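Local coordinates for protein TarM (Staphylococcus aureus subsp. aureus 21178, PDB 4X7R) that belongs to the group 1 glycosyl transferases, a family of GT-B fold, and holds UDP in a pocket of the chain, at residues Ala340-Lys345 against Asn445-Ala450; Pro418-Asp423 against Asn437-Glu442. The protein carries 1 engineered substitution. All coordinates share one frame; numbering follows the deposited sequence.

Interaction 1 (Ala340-Lys345 against Asn445-Ala450); sequences AELVVK and NINDMA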
loop_
_atom_site.group_PDB
_atom_site.type_symbol
_atom_site.label_atom_id
_atom_site.label_comp_id
_atom_site.label_asym_id
_atom_site.label_seq_id
_atom_site.Cartn_x
_atom_site.Cartn_y
_atom_site.Cartn_z
ATOM N N ALA A 340 19.040 19.072 5.909
ATOM C CA ALA A 340 20.299 18.586 5.332
ATOM C C ALA A 340 21.218 19.754 4.977
ATOM O O ALA A 340 22.386 19.735 5.363
ATOM C CB ALA A 340 20.022 17.736 4.106
ATOM N N GLU A 341 20.662 20.808 4.331
ATOM C CA GLU A 341 21.365 22.042 3.964
ATOM C C GLU A 341 22.043 22.691 5.186
ATOM O O GLU A 341 23.203 23.088 5.088
ATOM C CB GLU A 341 20.398 23.034 3.283
ATOM C CG GLU A 341 21.071 24.290 2.740
ATOM C CD GLU A 341 20.158 25.277 2.040
ATOM O OE1 GLU A 341 19.081 25.593 2.594
ATOM O OE2 GLU A 341 20.542 25.767 0.953
ATOM N N LEU A 342 21.328 22.767 6.332
ATOM C CA LEU A 342 21.828 23.349 7.585
ATOM C C LEU A 342 22.928 22.496 8.217
ATOM O O LEU A 342 23.939 23.039 8.657
ATOM C CB LEU A 342 20.684 23.566 8.592
ATOM C CG LEU A 342 19.599 24.581 8.222
ATOM C CD1 LEU A 342 18.393 24.430 9.125
ATOM C CD2 LEU A 342 20.127 26.014 8.300
ATOM N N VAL A 343 22.733 21.167 8.251
ATOM C CA VAL A 343 23.682 20.199 8.816
ATOM C C VAL A 343 24.981 20.205 7.987
ATOM O O VAL A 343 26.065 20.327 8.564
ATOM C CB VAL A 343 23.060 18.773 8.951
ATOM C CG1 VAL A 343 24.034 17.795 9.585
ATOM C CG2 VAL A 343 21.769 18.802 9.763
ATOM N N VAL A 344 24.855 20.120 6.638
ATOM C CA VAL A 344 25.972 20.120 5.681
ATOM C C VAL A 344 26.773 21.437 5.719
ATOM O O VAL A 344 27.995 21.385 5.616
ATOM C CB VAL A 344 25.542 19.660 4.254
ATOM C CG1 VAL A 344 26.661 19.825 3.228
ATOM C CG2 VAL A 344 25.057 18.213 4.271
ATOM N N LYS A 345 26.101 22.596 5.932
ATOM C CA LYS A 345 26.787 23.897 6.038
ATOM C C LYS A 345 27.648 24.046 7.309
ATOM O O LYS A 345 28.543 24.891 7.324
ATOM C CB LYS A 345 25.840 25.094 5.821
ATOM C CG LYS A 345 25.458 25.312 4.350
ATOM C CD LYS A 345 24.953 26.727 4.063
ATOM C CE LYS A 345 26.053 27.642 3.550
ATOM N NZ LYS A 345 25.610 29.060 3.463
ATOM N N ASN A 445 10.547 23.212 13.662
ATOM C CA ASN A 445 11.834 23.750 14.124
ATOM C C ASN A 445 13.034 23.044 13.453
ATOM O O ASN A 445 13.677 22.186 14.062
ATOM C CB ASN A 445 11.926 23.721 15.661
ATOM C CG ASN A 445 12.942 24.669 16.248
ATOM O OD1 ASN A 445 13.903 25.083 15.590
ATOM N ND2 ASN A 445 12.782 24.986 17.530
ATOM N N ILE A 446 13.323 23.428 12.194
ATOM C CA ILE A 446 14.414 22.881 11.378
ATOM C C ILE A 446 15.816 23.145 11.951
ATOM O O ILE A 446 16.700 22.311 11.774
ATOM C CB ILE A 446 14.277 23.221 9.862
ATOM C CG1 ILE A 446 14.393 24.745 9.578
ATOM C CG2 ILE A 446 12.979 22.625 9.289
ATOM C CD1 ILE A 446 14.700 25.126 8.113
ATOM N N ASN A 447 16.003 24.281 12.661
ATOM C CA ASN A 447 17.276 24.656 13.280
ATOM C C ASN A 447 17.621 23.770 14.472
ATOM O O ASN A 447 18.763 23.315 14.577
ATOM C CB ASN A 447 17.288 26.132 13.692
ATOM C CG ASN A 447 17.106 27.108 12.556
ATOM O OD1 ASN A 447 17.474 26.854 11.400
ATOM N ND2 ASN A 447 16.552 28.269 12.879
ATOM N N ASP A 448 16.648 23.530 15.374
ATOM C CA ASP A 448 16.861 22.650 16.526
ATOM C C ASP A 448 17.042 21.200 16.069
ATOM O O ASP A 448 17.813 20.473 16.687
ATOM C CB ASP A 448 15.740 22.766 17.570
ATOM C CG ASP A 448 16.033 22.007 18.860
ATOM O OD1 ASP A 448 17.110 22.242 19.459
ATOM O OD2 ASP A 448 15.199 21.159 19.256
ATOM N N MET A 449 16.389 20.797 14.965
ATOM C CA MET A 449 16.560 19.444 14.443
ATOM C C MET A 449 17.953 19.266 13.833
ATOM O O MET A 449 18.582 18.226 14.051
ATOM C CB MET A 449 15.478 19.077 13.440
ATOM C CG MET A 449 15.398 17.603 13.221
ATOM S SD MET A 449 14.101 17.120 12.083
ATOM C CE MET A 449 14.978 17.029 10.738
ATOM N N ALA A 450 18.435 20.288 13.083
ATOM C CA ALA A 450 19.775 20.302 12.490
ATOM C C ALA A 450 20.834 20.238 13.609
ATOM O O ALA A 450 21.799 19.484 13.485
ATOM C CB ALA A 450 19.968 21.554 11.646
#
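The flat carboxamide of Asn-447 meets the facing helix through its oxygen: OD1 lies 3.4 Å from CD1 of Leu-342, with CD2 of the same leucine farther off. The two side chains cross obliquely, and the amide oxygen rests against the methyl CD1 at the more exposed border of the contact. A second carboxamide, that of Asn-445, works within its own segment: it occupies the N-cap position, and OD1 accepts from N of Asp-448 at 3.2 Å, a nearly straight bond whose donor stands above the carbonyl plane, 57° out of it. This capping bond closes the first turn, which holds Ile-446 and Asn-447; Ala-450 follows one turn after Ile-446.

Leu-342 contributes the largest share of the buried surface. In Ile-446, CG1 takes the crowded position between backbone N and carbonyl carbon (chi1 65°), which brings it up beside CD1 of Leu-342 at 4.0 Å; CD1 of Ile-446, beyond it, lies 3.9 Å from the same leucine CD1. Leu-335, Glu-338 and Val-339, one or two turns earlier on the leucine's helix, also touch Ile-446. The methyl of Ala-450 fits between two side chains, its CB being 3.7 Å from CB of Leu-342 and 3.8 Å from CG2 of Val-343. With only a methyl at Ala-450, the backbones come close there: CA of Val-343 and CA of Ala-450 are 5.4 Å apart.

The segment axes approach to 9.1 Å and cross at -46°. All cross-contacts are van der Waals, burying 207 Å² in total. Helices 333-346 and 446-457 thus pack side by side over the parallel sheet of the Rossmann-like alpha/beta domain of a GT-B protein.

Interaction 2 (Pro418-Asp423 against Asn437-Glu442); sequences PVVAFD and NGYLIE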
loop_
_atom_site.group_PDB
_atom_site.type_symbol
_atom_site.label_atom_id
_atom_site.label_comp_id
_atom_site.label_asym_id
_atom_site.label_seq_id
_atom_site.Cartn_x
_atom_site.Cartn_y
_atom_site.Cartn_z
ATOM N N PRO A 418 19.170 5.616 16.709
ATOM C CA PRO A 418 18.279 6.604 17.352
ATOM C C PRO A 418 17.577 7.511 16.356
ATOM O O PRO A 418 18.089 7.760 15.264
ATOM C CB PRO A 418 19.204 7.370 18.306
ATOM C CG PRO A 418 20.582 7.195 17.743
ATOM C CD PRO A 418 20.598 5.874 17.017
ATOM N N VAL A 419 16.377 7.959 16.729
ATOM C CA VAL A 419 15.544 8.826 15.897
ATOM C C VAL A 419 15.554 10.271 16.401
ATOM O O VAL A 419 15.482 10.517 17.609
ATOM C CB VAL A 419 14.094 8.276 15.797
ATOM C CG1 VAL A 419 13.230 9.147 14.892
ATOM C CG2 VAL A 419 14.085 6.836 15.305
ATOM N N VAL A 420 15.651 11.215 15.448
ATOM C CA VAL A 420 15.491 12.659 15.614
ATOM C C VAL A 420 14.183 12.951 14.804
ATOM O O VAL A 420 14.149 12.821 13.580
ATOM C CB VAL A 420 16.729 13.479 15.170
ATOM C CG1 VAL A 420 16.527 14.964 15.467
ATOM C CG2 VAL A 420 17.994 12.981 15.881
ATOM N N ALA A 421 13.081 13.190 15.520
ATOM C CA ALA A 421 11.769 13.346 14.934
ATOM C C ALA A 421 11.011 14.570 15.401
ATOM O O ALA A 421 11.131 14.964 16.560
ATOM C CB ALA A 421 10.939 12.108 15.234
ATOM N N PHE A 422 10.164 15.132 14.509
ATOM C CA PHE A 422 9.273 16.214 14.899
ATOM C C PHE A 422 8.212 15.599 15.829
ATOM O O PHE A 422 7.696 14.522 15.513
ATOM C CB PHE A 422 8.615 16.882 13.670
ATOM C CG PHE A 422 9.489 17.824 12.864
ATOM C CD1 PHE A 422 10.474 18.590 13.479
ATOM C CD2 PHE A 422 9.294 17.979 11.496
ATOM C CE1 PHE A 422 11.262 19.482 12.736
ATOM C CE2 PHE A 422 10.083 18.872 10.752
ATOM C CZ PHE A 422 11.058 19.622 11.378
ATOM N N ASP A 423 7.958 16.226 17.004
ATOM C CA ASP A 423 6.961 15.753 17.969
ATOM C C ASP A 423 5.565 16.057 17.399
ATOM O O ASP A 423 5.054 17.164 17.568
ATOM C CB ASP A 423 7.156 16.412 19.366
ATOM C CG ASP A 423 6.357 15.729 20.479
ATOM O OD1 ASP A 423 5.455 14.916 20.162
ATOM O OD2 ASP A 423 6.626 16.008 21.660
ATOM N N ASN A 437 16.805 8.161 24.486
ATOM C CA ASN A 437 16.915 7.167 23.416
ATOM C C ASN A 437 16.805 7.796 22.012
ATOM O O ASN A 437 16.780 7.093 21.002
ATOM C CB ASN A 437 15.905 6.041 23.650
ATOM C CG ASN A 437 14.458 6.406 23.445
ATOM O OD1 ASN A 437 14.121 7.336 22.713
ATOM N ND2 ASN A 437 13.562 5.597 23.989
ATOM N N GLY A 438 16.757 9.125 21.990
ATOM C CA GLY A 438 16.629 9.948 20.792
ATOM C C GLY A 438 16.176 11.354 21.146
ATOM O O GLY A 438 16.217 11.753 22.319
ATOM N N TYR A 439 15.725 12.110 20.128
ATOM C CA TYR A 439 15.258 13.479 20.332
ATOM C C TYR A 439 13.904 13.741 19.703
ATOM O O TYR A 439 13.657 13.334 18.554
ATOM C CB TYR A 439 16.281 14.506 19.809
ATOM C CG TYR A 439 17.592 14.553 20.569
ATOM C CD1 TYR A 439 17.642 14.984 21.893
ATOM C CD2 TYR A 439 18.797 14.253 19.936
ATOM C CE1 TYR A 439 18.853 15.053 22.589
ATOM C CE2 TYR A 439 20.016 14.351 20.612
ATOM C CZ TYR A 439 20.037 14.732 21.942
ATOM O OH TYR A 439 21.240 14.795 22.607
ATOM N N LEU A 440 13.032 14.427 20.470
ATOM C CA LEU A 440 11.713 14.902 20.052
ATOM C C LEU A 440 11.870 16.384 19.786
ATOM O O LEU A 440 12.174 17.162 20.704
ATOM C CB LEU A 440 10.645 14.667 21.131
ATOM C CG LEU A 440 10.106 13.250 21.235
ATOM C CD1 LEU A 440 9.261 13.088 22.489
ATOM C CD2 LEU A 440 9.329 12.849 19.964
ATOM N N ILE A 441 11.744 16.767 18.517
ATOM C CA ILE A 441 11.921 18.158 18.085
ATOM C C ILE A 441 10.574 18.853 17.937
ATOM O O ILE A 441 9.633 18.272 17.394
ATOM C CB ILE A 441 12.759 18.204 16.764
ATOM C CG1 ILE A 441 14.113 17.461 16.884
ATOM C CG2 ILE A 441 12.914 19.622 16.182
ATOM C CD1 ILE A 441 15.030 17.848 18.057
ATOM N N GLU A 442 10.492 20.104 18.402
ATOM C CA GLU A 442 9.309 20.941 18.261
ATOM C C GLU A 442 9.008 21.023 16.764
ATOM O O GLU A 442 9.922 21.284 15.978
ATOM C CB GLU A 442 9.580 22.333 18.852
ATOM C CG GLU A 442 8.331 23.167 19.067
ATOM C CD GLU A 442 8.571 24.647 19.293
ATOM O OE1 GLU A 442 9.749 25.073 19.348
ATOM O OE2 GLU A 442 7.568 25.387 19.405
HETATM O O HOH W 1 14.891 6.978 18.967
#
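Strands 419-422 and 438-441 run parallel, 12° apart in direction and 4.6 Å between axes, as neighbours in a beta-alpha-beta unit whose connection contains helix 428-431. Four backbone bonds join them in the zigzag of parallel pairing: Tyr-439 N to Val-419 O (3.0 Å), Ala-421 N to Tyr-439 O (3.1 Å), Ile-441 N to Ala-421 O (2.7 Å) and Asp-423 N to Ile-441 O (2.7 Å).

On one face sit Val-420, Phe-422, Tyr-439 and Ile-441. Ile-441 spreads its two branches: CG1, beside its backbone N (chi1 -54°), meets CG1 of Val-420 at 3.8 Å, whereas CG2 lies in the ring plane of Phe-422 at the CD1-CE1 edge. Helix 446-457 packs on this face, and Phe-466 meets the Tyr-439 ring edge-to-face. Ala-421 and Leu-440 point to the other face, where helix 407-414 covers Val-419 and Ala-421.

Across strand 419-422 from 438-441 the sheet continues in strand 395-398, whose Val-396 and Ser-398 make backbone bonds to Pro-418, Val-420 and Phe-422. At the start of the pair a water bridges the two backbones, accepting from Val-419 N (2.9 Å) and donating to Asn-437 O (2.8 Å).

Overall arrangement
The two contacts, with centres 14 Å apart, belong to the same alpha/beta domain. Along the chain the order is 340-345, 418-423, 437-442, 445-450, so interaction 2 falls between the halves of interaction 1. Strand 438-441, an outermost strand of the six-stranded parallel sheet, leads through a short loop, 442-445, into helix 446-457, which joins the contacts: SD of Met-449 lies 3.7 Å from CE1 of Phe-422, and its CG packs on Val-420. The helix therefore has the sheet on one flank and helix 333-346 on another, tying the sheet's last strands to a helix that ends more than 70 residues before strand 419-422.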